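Local coordinates for protein PKS (Streptomyces albus, PDB 4OQJ) that probably elongates polyketide chains by condensing acyl units through its ketosynthase domain, within an AT-less modular synthase of oxazolomycin biosynthesis, at residues S21-I26 against L205-G210; G91-T96 against Y697-V702; G296-S301 against F436-T441; R514-T519 against A525-L530; V617-R622 against R631-I636. All coordinates share one frame; numbering follows the deposited sequence.

Contact 1: residues S21-I26 against L205-G210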
# COMPACT_ATOMS: atom_id res chain seq x y z
N SER A 21 4.07 20.79 -1.12
CA SER A 21 3.85 19.44 -0.60
C SER A 21 2.87 19.38 0.58
O SER A 21 2.54 18.29 1.04
CB SER A 21 5.18 18.83 -0.17
OG SER A 21 5.76 19.58 0.88
N ASP A 22 2.41 20.53 1.08
CA ASP A 22 1.47 20.51 2.20
C ASP A 22 0.15 19.90 1.75
O ASP A 22 -0.36 20.21 0.68
CB ASP A 22 1.23 21.92 2.75
CG ASP A 22 2.40 22.45 3.57
OD1 ASP A 22 3.32 21.67 3.92
OD2 ASP A 22 2.40 23.66 3.89
N ILE A 23 -0.40 19.02 2.59
CA ILE A 23 -1.66 18.34 2.31
C ILE A 23 -2.76 18.80 3.27
O ILE A 23 -2.61 18.67 4.48
CB ILE A 23 -1.54 16.80 2.43
CG1 ILE A 23 -0.46 16.23 1.50
CG2 ILE A 23 -2.88 16.13 2.16
CD1 ILE A 23 -0.69 16.45 0.05
N ALA A 24 -3.87 19.29 2.73
CA ALA A 24 -5.01 19.64 3.56
C ALA A 24 -5.84 18.42 3.94
O ALA A 24 -6.07 17.53 3.13
CB ALA A 24 -5.89 20.65 2.85
N VAL A 25 -6.29 18.39 5.19
CA VAL A 25 -7.37 17.49 5.60
C VAL A 25 -8.67 18.24 5.39
O VAL A 25 -8.94 19.20 6.11
CB VAL A 25 -7.23 17.07 7.06
CG1 VAL A 25 -8.36 16.13 7.44
CG2 VAL A 25 -5.87 16.41 7.29
N ILE A 26 -9.47 17.83 4.41
CA ILE A 26 -10.67 18.60 4.06
C ILE A 26 -11.94 17.95 4.54
O ILE A 26 -13.01 18.52 4.39
CB ILE A 26 -10.78 18.84 2.56
CG1 ILE A 26 -10.87 17.52 1.79
CG2 ILE A 26 -9.60 19.69 2.08
CD1 ILE A 26 -11.23 17.73 0.32
N LEU A 205 1.67 10.32 -0.61
CA LEU A 205 2.60 10.03 -1.71
C LEU A 205 1.87 10.00 -3.06
O LEU A 205 2.32 10.57 -4.06
CB LEU A 205 3.30 8.68 -1.49
CG LEU A 205 4.80 8.71 -1.27
CD1 LEU A 205 5.18 9.63 -0.10
CD2 LEU A 205 5.29 7.30 -1.03
N SER A 206 0.72 9.33 -3.07
CA SER A 206 -0.11 9.29 -4.28
C SER A 206 -0.51 10.67 -4.75
O SER A 206 -0.41 10.98 -5.94
CB SER A 206 -1.38 8.47 -4.04
OG SER A 206 -1.27 7.19 -4.60
N LEU A 207 -0.99 11.49 -3.82
CA LEU A 207 -1.42 12.86 -4.11
C LEU A 207 -0.29 13.69 -4.67
O LEU A 207 -0.48 14.45 -5.61
CB LEU A 207 -1.96 13.56 -2.87
CG LEU A 207 -3.39 13.23 -2.46
CD1 LEU A 207 -3.67 13.79 -1.08
CD2 LEU A 207 -4.38 13.81 -3.45
N LEU A 208 0.88 13.56 -4.08
CA LEU A 208 1.99 14.39 -4.49
C LEU A 208 2.57 13.90 -5.83
O LEU A 208 3.13 14.69 -6.57
CB LEU A 208 3.04 14.42 -3.38
CG LEU A 208 2.58 15.11 -2.09
CD1 LEU A 208 3.66 15.07 -1.03
CD2 LEU A 208 2.14 16.56 -2.35
N SER A 209 2.39 12.62 -6.13
CA SER A 209 2.86 12.05 -7.40
C SER A 209 1.87 12.29 -8.54
O SER A 209 2.23 12.11 -9.71
CB SER A 209 3.09 10.54 -7.27
OG SER A 209 4.03 10.24 -6.25
N GLY A 210 0.63 12.63 -8.20
CA GLY A 210 -0.42 12.83 -9.19
C GLY A 210 -1.23 11.60 -9.58
O GLY A 210 -1.89 11.62 -10.62

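Contact 2: residues G91-T96 against Y697-V702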
# COMPACT_ATOMS: atom_id res chain seq x y z
N GLY A 91 -29.59 -1.04 1.57
CA GLY A 91 -30.39 -0.48 0.49
C GLY A 91 -29.73 0.71 -0.17
O GLY A 91 -29.74 0.85 -1.39
N LEU A 92 -29.14 1.57 0.64
CA LEU A 92 -28.47 2.76 0.15
C LEU A 92 -27.35 2.40 -0.81
O LEU A 92 -27.12 3.09 -1.80
CB LEU A 92 -27.92 3.58 1.31
CG LEU A 92 -27.05 4.77 0.92
CD1 LEU A 92 -27.87 5.83 0.19
CD2 LEU A 92 -26.37 5.35 2.15
N PHE A 93 -26.66 1.29 -0.51
CA PHE A 93 -25.52 0.89 -1.32
C PHE A 93 -25.87 -0.19 -2.36
O PHE A 93 -24.99 -0.74 -3.01
CB PHE A 93 -24.40 0.42 -0.41
CG PHE A 93 -23.86 1.50 0.47
CD1 PHE A 93 -23.16 2.56 -0.07
CD2 PHE A 93 -24.10 1.48 1.83
CE1 PHE A 93 -22.67 3.58 0.74
CE2 PHE A 93 -23.63 2.50 2.64
CZ PHE A 93 -22.91 3.55 2.09
N GLY A 94 -27.15 -0.47 -2.53
CA GLY A 94 -27.58 -1.41 -3.56
C GLY A 94 -27.11 -2.82 -3.28
O GLY A 94 -26.81 -3.58 -4.20
N ILE A 95 -27.04 -3.17 -2.00
CA ILE A 95 -26.56 -4.48 -1.57
C ILE A 95 -27.73 -5.31 -1.02
O ILE A 95 -28.54 -4.80 -0.26
CB ILE A 95 -25.45 -4.32 -0.50
CG1 ILE A 95 -24.21 -3.70 -1.15
CG2 ILE A 95 -25.10 -5.65 0.14
CD1 ILE A 95 -23.14 -3.24 -0.17
N THR A 96 -27.83 -6.57 -1.43
CA THR A 96 -28.93 -7.42 -0.96
C THR A 96 -28.72 -7.80 0.50
O THR A 96 -27.61 -7.66 1.02
CB THR A 96 -29.02 -8.71 -1.77
OG1 THR A 96 -27.86 -9.51 -1.50
CG2 THR A 96 -29.08 -8.42 -3.27
N TYR A 697 -25.23 11.48 6.51
CA TYR A 697 -26.42 10.71 6.19
C TYR A 697 -26.92 9.85 7.36
O TYR A 697 -26.12 9.24 8.08
CB TYR A 697 -26.14 9.80 4.98
CG TYR A 697 -27.40 9.18 4.41
CD1 TYR A 697 -28.15 9.84 3.45
CD2 TYR A 697 -27.85 7.94 4.86
CE1 TYR A 697 -29.31 9.29 2.94
CE2 TYR A 697 -29.02 7.37 4.34
CZ TYR A 697 -29.75 8.06 3.38
OH TYR A 697 -30.92 7.52 2.87
N PRO A 698 -28.25 9.82 7.58
CA PRO A 698 -28.80 8.99 8.67
C PRO A 698 -29.02 7.55 8.22
O PRO A 698 -30.15 7.12 7.95
CB PRO A 698 -30.11 9.69 9.00
CG PRO A 698 -30.55 10.29 7.71
CD PRO A 698 -29.28 10.69 6.99
N PHE A 699 -27.93 6.80 8.13
CA PHE A 699 -27.96 5.43 7.65
C PHE A 699 -29.01 4.62 8.38
O PHE A 699 -29.13 4.72 9.59
CB PHE A 699 -26.60 4.76 7.83
CG PHE A 699 -25.49 5.46 7.10
CD1 PHE A 699 -25.34 5.33 5.73
CD2 PHE A 699 -24.60 6.26 7.80
CE1 PHE A 699 -24.30 5.96 5.06
CE2 PHE A 699 -23.57 6.91 7.14
CZ PHE A 699 -23.42 6.76 5.78
N GLU A 700 -29.78 3.83 7.65
CA GLU A 700 -30.81 3.02 8.30
C GLU A 700 -30.15 1.99 9.19
O GLU A 700 -29.22 1.30 8.75
CB GLU A 700 -31.72 2.34 7.27
CG GLU A 700 -33.00 1.77 7.88
CD GLU A 700 -34.13 1.65 6.87
OE1 GLU A 700 -34.36 2.61 6.11
OE2 GLU A 700 -34.80 0.59 6.86
N ARG A 701 -30.59 1.88 10.44
CA ARG A 701 -29.98 0.91 11.37
C ARG A 701 -30.56 -0.49 11.21
O ARG A 701 -31.28 -0.98 12.09
CB ARG A 701 -30.17 1.35 12.82
CG ARG A 701 -29.50 2.66 13.20
CD ARG A 701 -29.95 3.11 14.60
NE ARG A 701 -29.50 2.21 15.66
CZ ARG A 701 -30.22 1.24 16.20
NH1 ARG A 701 -31.47 1.00 15.80
NH2 ARG A 701 -29.70 0.49 17.17
N VAL A 702 -30.25 -1.14 10.09
CA VAL A 702 -30.69 -2.51 9.85
C VAL A 702 -29.59 -3.49 10.27
O VAL A 702 -28.44 -3.39 9.84
CB VAL A 702 -31.04 -2.73 8.36
CG1 VAL A 702 -31.63 -4.12 8.13
CG2 VAL A 702 -31.99 -1.67 7.88

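Contact 3: residues G296-S301 against F436-T441. With PO4 (phosphate ion), chain C.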
# COMPACT_ATOMS: atom_id res chain seq x y z
N GLY A 296 13.28 -9.45 19.17
CA GLY A 296 12.22 -10.34 18.74
C GLY A 296 11.27 -9.65 17.79
O GLY A 296 11.18 -8.43 17.79
N TYR A 297 10.56 -10.43 16.99
CA TYR A 297 9.61 -9.91 16.01
C TYR A 297 8.63 -8.91 16.62
O TYR A 297 8.31 -7.88 16.01
CB TYR A 297 8.84 -11.08 15.37
CG TYR A 297 7.91 -10.70 14.24
CD1 TYR A 297 8.36 -9.93 13.17
CD2 TYR A 297 6.60 -11.14 14.22
CE1 TYR A 297 7.53 -9.60 12.11
CE2 TYR A 297 5.76 -10.83 13.17
CZ TYR A 297 6.22 -10.06 12.11
OH TYR A 297 5.37 -9.74 11.07
N THR A 298 8.15 -9.21 17.83
CA THR A 298 7.16 -8.36 18.49
C THR A 298 7.77 -7.30 19.43
O THR A 298 7.03 -6.50 19.99
CB THR A 298 6.18 -9.19 19.31
OG1 THR A 298 6.92 -10.08 20.16
CG2 THR A 298 5.24 -9.99 18.39
N ALA A 299 9.09 -7.32 19.59
CA ALA A 299 9.77 -6.38 20.49
C ALA A 299 9.69 -4.94 19.98
O ALA A 299 9.55 -4.71 18.78
CB ALA A 299 11.21 -6.79 20.64
N PRO A 300 9.83 -3.95 20.89
CA PRO A 300 9.90 -2.56 20.46
C PRO A 300 11.32 -2.19 20.01
O PRO A 300 12.23 -3.00 20.16
CB PRO A 300 9.51 -1.77 21.72
CG PRO A 300 9.34 -2.79 22.82
CD PRO A 300 9.96 -4.06 22.35
N SER A 301 11.49 -1.00 19.45
CA SER A 301 12.81 -0.55 18.99
C SER A 301 12.97 0.97 19.13
O SER A 301 12.30 1.75 18.42
CB SER A 301 13.03 -0.98 17.53
OG SER A 301 14.21 -0.41 16.97
N PHE A 436 3.13 2.74 15.92
CA PHE A 436 4.13 1.68 15.75
C PHE A 436 3.49 0.30 15.77
O PHE A 436 2.83 -0.08 16.73
CB PHE A 436 5.19 1.76 16.85
CG PHE A 436 5.73 3.14 17.06
CD1 PHE A 436 6.14 3.91 15.99
CD2 PHE A 436 5.80 3.68 18.33
CE1 PHE A 436 6.64 5.18 16.19
CE2 PHE A 436 6.29 4.96 18.54
CZ PHE A 436 6.71 5.70 17.47
N GLY A 437 3.67 -0.45 14.69
CA GLY A 437 3.01 -1.74 14.55
C GLY A 437 3.77 -2.96 15.05
O GLY A 437 5.00 -2.98 15.05
N ILE A 438 3.04 -3.99 15.45
CA ILE A 438 3.61 -5.32 15.57
C ILE A 438 4.18 -5.69 14.21
O ILE A 438 3.50 -5.54 13.20
CB ILE A 438 2.57 -6.36 16.01
CG1 ILE A 438 2.06 -6.04 17.41
CG2 ILE A 438 3.16 -7.77 15.98
CD1 ILE A 438 3.14 -6.07 18.50
N GLY A 439 5.43 -6.14 14.18
CA GLY A 439 6.12 -6.43 12.94
C GLY A 439 7.08 -5.31 12.56
O GLY A 439 7.87 -5.43 11.61
N GLY A 440 6.98 -4.20 13.29
CA GLY A 440 8.01 -3.18 13.28
C GLY A 440 7.90 -2.09 12.24
O GLY A 440 8.86 -1.34 12.06
N THR A 441 6.77 -1.97 11.56
CA THR A 441 6.62 -0.84 10.64
C THR A 441 6.11 0.35 11.44
O THR A 441 5.05 0.29 12.07
CB THR A 441 5.71 -1.18 9.46
OG1 THR A 441 6.44 -2.01 8.55
CG2 THR A 441 5.27 0.09 8.71
P PO4 C . 12.11 -14.22 17.28
O1 PO4 C . 12.03 -15.67 16.83
O2 PO4 C . 13.30 -13.58 16.60
O3 PO4 C . 12.31 -14.16 18.78
O4 PO4 C . 10.83 -13.51 16.92
O HOH W 1 6.96 -5.59 16.58

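Contact 4: residues R514-T519 against A525-L530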
# COMPACT_ATOMS: atom_id res chain seq x y z
N ARG A 514 -36.51 16.94 -0.77
CA ARG A 514 -37.12 18.05 -0.05
C ARG A 514 -36.37 19.31 -0.38
O ARG A 514 -35.16 19.27 -0.63
CB ARG A 514 -37.10 17.80 1.46
CG ARG A 514 -37.81 18.89 2.28
CD ARG A 514 -38.07 18.37 3.67
NE ARG A 514 -39.24 17.49 3.69
CZ ARG A 514 -39.42 16.49 4.54
NH1 ARG A 514 -38.49 16.20 5.45
NH2 ARG A 514 -40.53 15.75 4.48
N ALA A 515 -37.08 20.43 -0.42
CA ALA A 515 -36.42 21.70 -0.69
C ALA A 515 -37.15 22.87 -0.06
O ALA A 515 -38.36 22.81 0.21
CB ALA A 515 -36.28 21.92 -2.19
N LEU A 516 -36.40 23.93 0.17
CA LEU A 516 -36.89 25.09 0.89
C LEU A 516 -36.15 26.31 0.42
O LEU A 516 -34.93 26.31 0.36
CB LEU A 516 -36.69 24.92 2.40
CG LEU A 516 -36.88 26.19 3.22
CD1 LEU A 516 -38.34 26.54 3.25
CD2 LEU A 516 -36.31 26.03 4.62
N VAL A 517 -36.88 27.37 0.10
CA VAL A 517 -36.25 28.66 -0.18
C VAL A 517 -36.17 29.43 1.14
O VAL A 517 -37.19 29.68 1.77
CB VAL A 517 -37.05 29.49 -1.22
CG1 VAL A 517 -36.36 30.82 -1.47
CG2 VAL A 517 -37.23 28.72 -2.52
N ALA A 518 -34.98 29.85 1.52
CA ALA A 518 -34.81 30.50 2.81
C ALA A 518 -34.06 31.80 2.65
O ALA A 518 -33.28 31.97 1.71
CB ALA A 518 -34.07 29.58 3.78
N THR A 519 -34.31 32.72 3.58
CA THR A 519 -33.70 34.04 3.54
C THR A 519 -32.48 34.13 4.46
O THR A 519 -31.67 35.05 4.34
CB THR A 519 -34.74 35.08 3.95
OG1 THR A 519 -35.27 34.71 5.23
CG2 THR A 519 -35.88 35.09 2.95
N ALA A 525 -33.77 27.27 9.72
CA ALA A 525 -33.83 26.34 10.84
C ALA A 525 -35.28 26.12 11.26
O ALA A 525 -35.73 24.99 11.48
CB ALA A 525 -33.00 26.84 12.00
N LEU A 526 -36.01 27.22 11.32
CA LEU A 526 -37.38 27.16 11.80
C LEU A 526 -38.28 26.48 10.78
O LEU A 526 -39.01 25.55 11.13
CB LEU A 526 -37.87 28.57 12.12
CG LEU A 526 -39.30 28.65 12.64
CD1 LEU A 526 -39.46 27.88 13.94
CD2 LEU A 526 -39.68 30.09 12.81
N ALA A 527 -38.22 26.95 9.54
CA ALA A 527 -39.00 26.37 8.45
C ALA A 527 -38.81 24.86 8.35
O ALA A 527 -39.79 24.12 8.23
CB ALA A 527 -38.64 27.04 7.14
N LEU A 528 -37.56 24.41 8.42
CA LEU A 528 -37.25 22.99 8.34
C LEU A 528 -37.82 22.21 9.52
O LEU A 528 -38.29 21.08 9.36
CB LEU A 528 -35.72 22.78 8.25
CG LEU A 528 -35.08 23.30 6.96
CD1 LEU A 528 -33.56 23.26 7.04
CD2 LEU A 528 -35.57 22.49 5.77
N ALA A 529 -37.78 22.80 10.71
CA ALA A 529 -38.33 22.14 11.89
C ALA A 529 -39.86 22.02 11.80
O ALA A 529 -40.42 21.00 12.20
CB ALA A 529 -37.93 22.89 13.14
N LEU A 530 -40.52 23.04 11.26
CA LEU A 530 -41.99 23.07 11.23
C LEU A 530 -42.58 22.11 10.18
O LEU A 530 -43.62 21.49 10.41
CB LEU A 530 -42.49 24.49 10.97
CG LEU A 530 -42.05 25.60 11.94
CD1 LEU A 530 -42.97 26.81 11.88
CD2 LEU A 530 -41.93 25.09 13.38

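Contact 5: residues V617-R622 against R631-I636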
# COMPACT_ATOMS: atom_id res chain seq x y z
N VAL A 617 -41.82 22.15 -21.77
CA VAL A 617 -42.53 23.42 -21.77
C VAL A 617 -43.85 23.21 -22.50
O VAL A 617 -43.87 22.80 -23.66
CB VAL A 617 -41.72 24.54 -22.47
CG1 VAL A 617 -42.53 25.83 -22.54
CG2 VAL A 617 -40.41 24.78 -21.73
N VAL A 618 -44.95 23.48 -21.80
CA VAL A 618 -46.29 23.46 -22.40
C VAL A 618 -46.80 24.89 -22.64
O VAL A 618 -46.90 25.69 -21.70
CB VAL A 618 -47.29 22.70 -21.51
CG1 VAL A 618 -48.69 22.67 -22.15
CG2 VAL A 618 -46.81 21.28 -21.28
N ALA A 619 -47.09 25.19 -23.89
CA ALA A 619 -47.73 26.45 -24.28
C ALA A 619 -49.06 26.14 -24.97
O ALA A 619 -49.11 25.98 -26.19
CB ALA A 619 -46.82 27.26 -25.19
N ALA A 620 -50.12 26.06 -24.18
CA ALA A 620 -51.41 25.54 -24.66
C ALA A 620 -52.26 26.56 -25.41
O ALA A 620 -53.11 26.18 -26.22
CB ALA A 620 -52.18 24.97 -23.49
N ASP A 621 -52.03 27.85 -25.15
CA ASP A 621 -52.83 28.93 -25.73
C ASP A 621 -51.94 30.00 -26.38
O ASP A 621 -51.47 30.91 -25.71
CB ASP A 621 -53.71 29.56 -24.65
CG ASP A 621 -54.54 30.72 -25.17
OD1 ASP A 621 -54.78 30.79 -26.40
OD2 ASP A 621 -54.95 31.57 -24.36
N ARG A 622 -51.74 29.88 -27.69
CA ARG A 622 -50.77 30.72 -28.41
C ARG A 622 -51.43 31.75 -29.33
O ARG A 622 -50.77 32.32 -30.20
CB ARG A 622 -49.84 29.82 -29.23
CG ARG A 622 -49.33 28.60 -28.47
CD ARG A 622 -48.26 27.86 -29.26
NE ARG A 622 -47.84 26.63 -28.60
CZ ARG A 622 -46.83 25.87 -29.00
NH1 ARG A 622 -46.11 26.23 -30.06
NH2 ARG A 622 -46.52 24.76 -28.35
N ARG A 631 -42.32 31.30 -33.37
CA ARG A 631 -41.08 30.67 -33.84
C ARG A 631 -40.23 30.22 -32.66
O ARG A 631 -39.68 29.12 -32.65
CB ARG A 631 -40.29 31.62 -34.73
N LEU A 632 -40.10 31.08 -31.65
CA LEU A 632 -39.30 30.78 -30.49
C LEU A 632 -39.84 29.54 -29.78
O LEU A 632 -39.07 28.70 -29.31
CB LEU A 632 -39.26 31.97 -29.53
CG LEU A 632 -38.33 33.11 -29.92
CD1 LEU A 632 -38.50 34.30 -28.98
CD2 LEU A 632 -36.87 32.65 -29.93
N LEU A 633 -41.17 29.44 -29.71
CA LEU A 633 -41.80 28.28 -29.09
C LEU A 633 -41.52 27.03 -29.91
O LEU A 633 -41.32 25.95 -29.35
CB LEU A 633 -43.30 28.49 -28.94
CG LEU A 633 -43.75 29.39 -27.78
CD1 LEU A 633 -45.25 29.54 -27.80
CD2 LEU A 633 -43.29 28.85 -26.42
N ASP A 634 -41.52 27.17 -31.24
CA ASP A 634 -41.19 26.06 -32.13
C ASP A 634 -39.75 25.61 -31.94
O ASP A 634 -39.47 24.42 -31.90
CB ASP A 634 -41.43 26.46 -33.59
CG ASP A 634 -42.88 26.29 -34.01
OD1 ASP A 634 -43.37 25.14 -34.00
OD2 ASP A 634 -43.52 27.30 -34.37
N GLY A 635 -38.85 26.59 -31.84
CA GLY A 635 -37.43 26.32 -31.68
C GLY A 635 -37.08 25.48 -30.46
O GLY A 635 -36.22 24.62 -30.54
N ILE A 636 -37.74 25.74 -29.33
CA ILE A 636 -37.53 24.93 -28.13
C ILE A 636 -38.48 23.73 -28.10
O ILE A 636 -38.51 22.98 -27.14
CB ILE A 636 -37.72 25.75 -26.83
CG1 ILE A 636 -39.18 26.22 -26.68
CG2 ILE A 636 -36.76 26.92 -26.80
CD1 ILE A 636 -39.50 26.81 -25.31

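Contact 1: residues S21-I26 against L205-G210
Ile23, early on a central strand of a thiolase-like ketosynthase, reaches across to Leu207 and Leu208 near the end of the helix that packs on that strand's sheet, and it illustrates how one branched side chain can serve two neighbours. From CB the chain divides. The methyl CG2 stands anti to the backbone N and approaches one methyl of Leu207, with Ile23 CG2 to Leu207 CD1 at 4.1 Å. The other branch, through CG1, lies beside the backbone N (chi1 -58°) and carries the tip farther out: Ile23 CD1 rests 3.7 Å from Leu208 CD2 and 4.1 Å from Leu208 CG. That same Ile23 CD1 also comes within 4.2 Å of Leu207 CD1, bridging the two leucines. Leu208 continues the contact onto Ser21, placing CD2 3.8 Å from Ser21 CA and CD1 4.1 Å from Ser21 CB; the CD1 methyl also lies beside the backbone O of Ser21. Just beyond, the helix finishes in a Schellman motif with Gly210, at positive phi, as its C-prime residue. Leu265 of strand 259-267 touches both Ile23 and Leu207, while Asp22 pairs with Lys283 of strand 280-289. The end of helix 195-209 is therefore seated on strands 23-31 and 259-267, and Leu205 packs on Ser209 of the second subunit, and Ser209 on Leu205 of that subunit.

Contact 2: residues G91-T96 against Y697-V702
Leu92 carries CG anti to its backbone N (chi1 173°), which extends its CD2 methyl toward two aromatic rings, while Phe699 has CG beside the backbone N (chi1 -59°) and swings its ring round to meet that methyl. The closest approach is 3.6 Å, from Leu92 CD2 to Phe699 CE1, with Phe699 CD1 almost as near. The methyl lies at the edge of the Phe699 ring, close to its plane. Toward Tyr697 the same carbon behaves differently: it sits over one face of the phenol ring, with Leu92 CD2 4.0 Å from Tyr697 CE2. A third ring receives it too, since Leu92 CD2 rises 3.8 Å above the plane of Phe93, off toward the rim. Leu92 and Phe93 are the two central residues of a type I beta turn from Gly91 to Gly94, closed by Gly94 N to Gly91 O at 3.1 Å. The turn puts the two side chains next to each other, and through them a ketosynthase loop meets a segment some 600 residues later, consistent with the C-terminal linker that wraps back onto the ketosynthase in modular synthases; this segment has an inverse gamma turn centred on Pro698. Phe93 and Phe699 meet obliquely, Phe93 CZ lying 4.1 Å from Phe699 CE1. Helix 105-121 supports the cluster: Tyr115 stacks edge-to-face with Phe699, and Leu111 touches Phe93. At its polar end Tyr697 OH is hydrogen-bonded to the backbone N of Asn472, while the backbone N atoms of Leu92 and Glu700 both bond to the carboxylate of Asp89.

Contact 3: residues G296-S301 against F436-T441
A water bridges the two loops: it donates to Tyr297 O at 2.7 Å and accepts from Gly439 N at 2.9 Å. One water thus links the two backbones, where Thr298 CA and Ile438 CA are 5.5 Å apart. Tyr297 turns its ring toward the second loop with CG anti to the backbone N (chi1 -174°), which brings Tyr297 CE1 to 3.6 Å from Gly439 CA. The ring carbon CZ is nearly as close to the same CA. Gly439, at phi 101°, presents a bare CA to the phenol. The hydroxyl itself is hydrogen-bonded to Thr174 OG1 of the second subunit. Beside this, Thr298 and Ile438 lie side by side and point the same way, with Thr298 CG2 3.9 Å from Ile438 CG2. On another side of Tyr297, a phosphate, probably from the crystallisation liquor, accepts a nearly straight bond from Tyr297 N to its O4 (3.1 Å, 172°). Phe171 of the second subunit packs on both Tyr297 and Ile438, and Cys193 of the same chain touches Ile438. The type II turn from Gly437 to Gly440, between antiparallel strands 430-436 and 441-448, matches the glycine-rich GFGGTN loop of ketosynthases, with Ile438 at the phenylalanine position; the type I turn from Gly296 to Ala299 packs on it at the dimer interface.

Contact 4: residues R514-T519 against A525-L530
Leu516 of strand 512-518 meets Ala527 and Leu528 of helix 521-530 in a compact strand-turn-helix unit, the strand being the middle one of a small three-stranded antiparallel sheet with flanking helices. Along helix 521-530, Ala525 comes first and turns away from the strand, packing on Leu488 of helix 474-490. Next along the contact, Ala527 points at the strand, and its lone methyl lodges against both branches of Leu516: Ala527 CB is 3.6 Å from Leu516 CD2 and 3.9 Å from Leu516 CD1. One residue later comes Leu528, whose CG lies beside the backbone N (chi1 -67°), directing the branched end back toward the same leucine. Leu516 answers with CG anti to its own N (chi1 167°), and its side chain lies between the alanine and the leucine. Around them, Val536 of the neighbouring strand touches Leu516, and Leu484 and Leu488 of helix 474-490 touch Leu528, which extends the apolar contact; Arg535 also touches Leu516 and Ala527. Arg514, two residues before Leu516 on the strand, is held by a salt bridge to Asp478. On Leu528 it is both CG and CD2 that lie 3.8 Å from Leu516 CD2.

Contact 5: residues V617-R622 against R631-I636
Strand 617-618 and the loop after it face the C-terminal end of helix 627-635, with Ala619 and Leu633 CA atoms 7.9 Å apart and those of Val617 and Ile636 8.2 Å apart. The pair forms a strand-loop-helix unit in which 617-618 is an outer strand of a small parallel sheet, next to strand 547-549. Leu633 carries much of the contact. With CG beside the backbone N (chi1 -78°), it projects its two methyls at Ala619, where Leu633 CD1 stands 3.8 Å from Ala619 CB and CD2 is slightly farther from that same methyl. Leu633 CD1 also touches the aliphatic part of Arg622, 3.7 Å from its CD, and sits over one face of the guanidinium. Nearer the helix backbone, Leu633 CB lies 3.8 Å from Arg622 NH1. At the other end of the contact, Val617 CG2 meets Ile636 CD1 at 4.2 Å, two methyls extending the apolar contact. Tyr602 and Arg606 of helix 594-610 touch Ile636, and Phe598 of that helix touches Leu633, so the strip continues into the neighbouring helix. The guanidinium is fixed in place by polar partners: NH2 bonds to the backbone O of Ala638, and NE turns back on its own loop. An extended chain from CG to NE lets Arg622 NE reach Ala619 O at 2.8 Å with an N-H...O angle of 171°; the carbonyl oxygen lies at the edge of the guanidinium in its plane, and NE approaches in the carbonyl plane, on a lone pair of Ala619 O.

Overall arrangement
The five contacts spread from the ketosynthase core to the far end of the elongated molecule. Contacts 1 and 3, centres 28 Å apart, share the large mixed sheet: contact 1 uses strand 23-31, and contact 3 the turn between strands 430-436 and 441-448. Both also touch the second subunit. The centre of contact 2 lies about 31 Å from that of contact 1, across the chain's centre; it ties an early ketosynthase loop to the last modelled part of the chain, so contacts 3, 4 and 5 all fall between its two segments. Contacts 4 and 5, centres about 34 Å apart, are local strand-helix units on two separate three-stranded sheets. Contact 5, its centre about 75 Å from that of contact 3, marks the extended reach of the molecule.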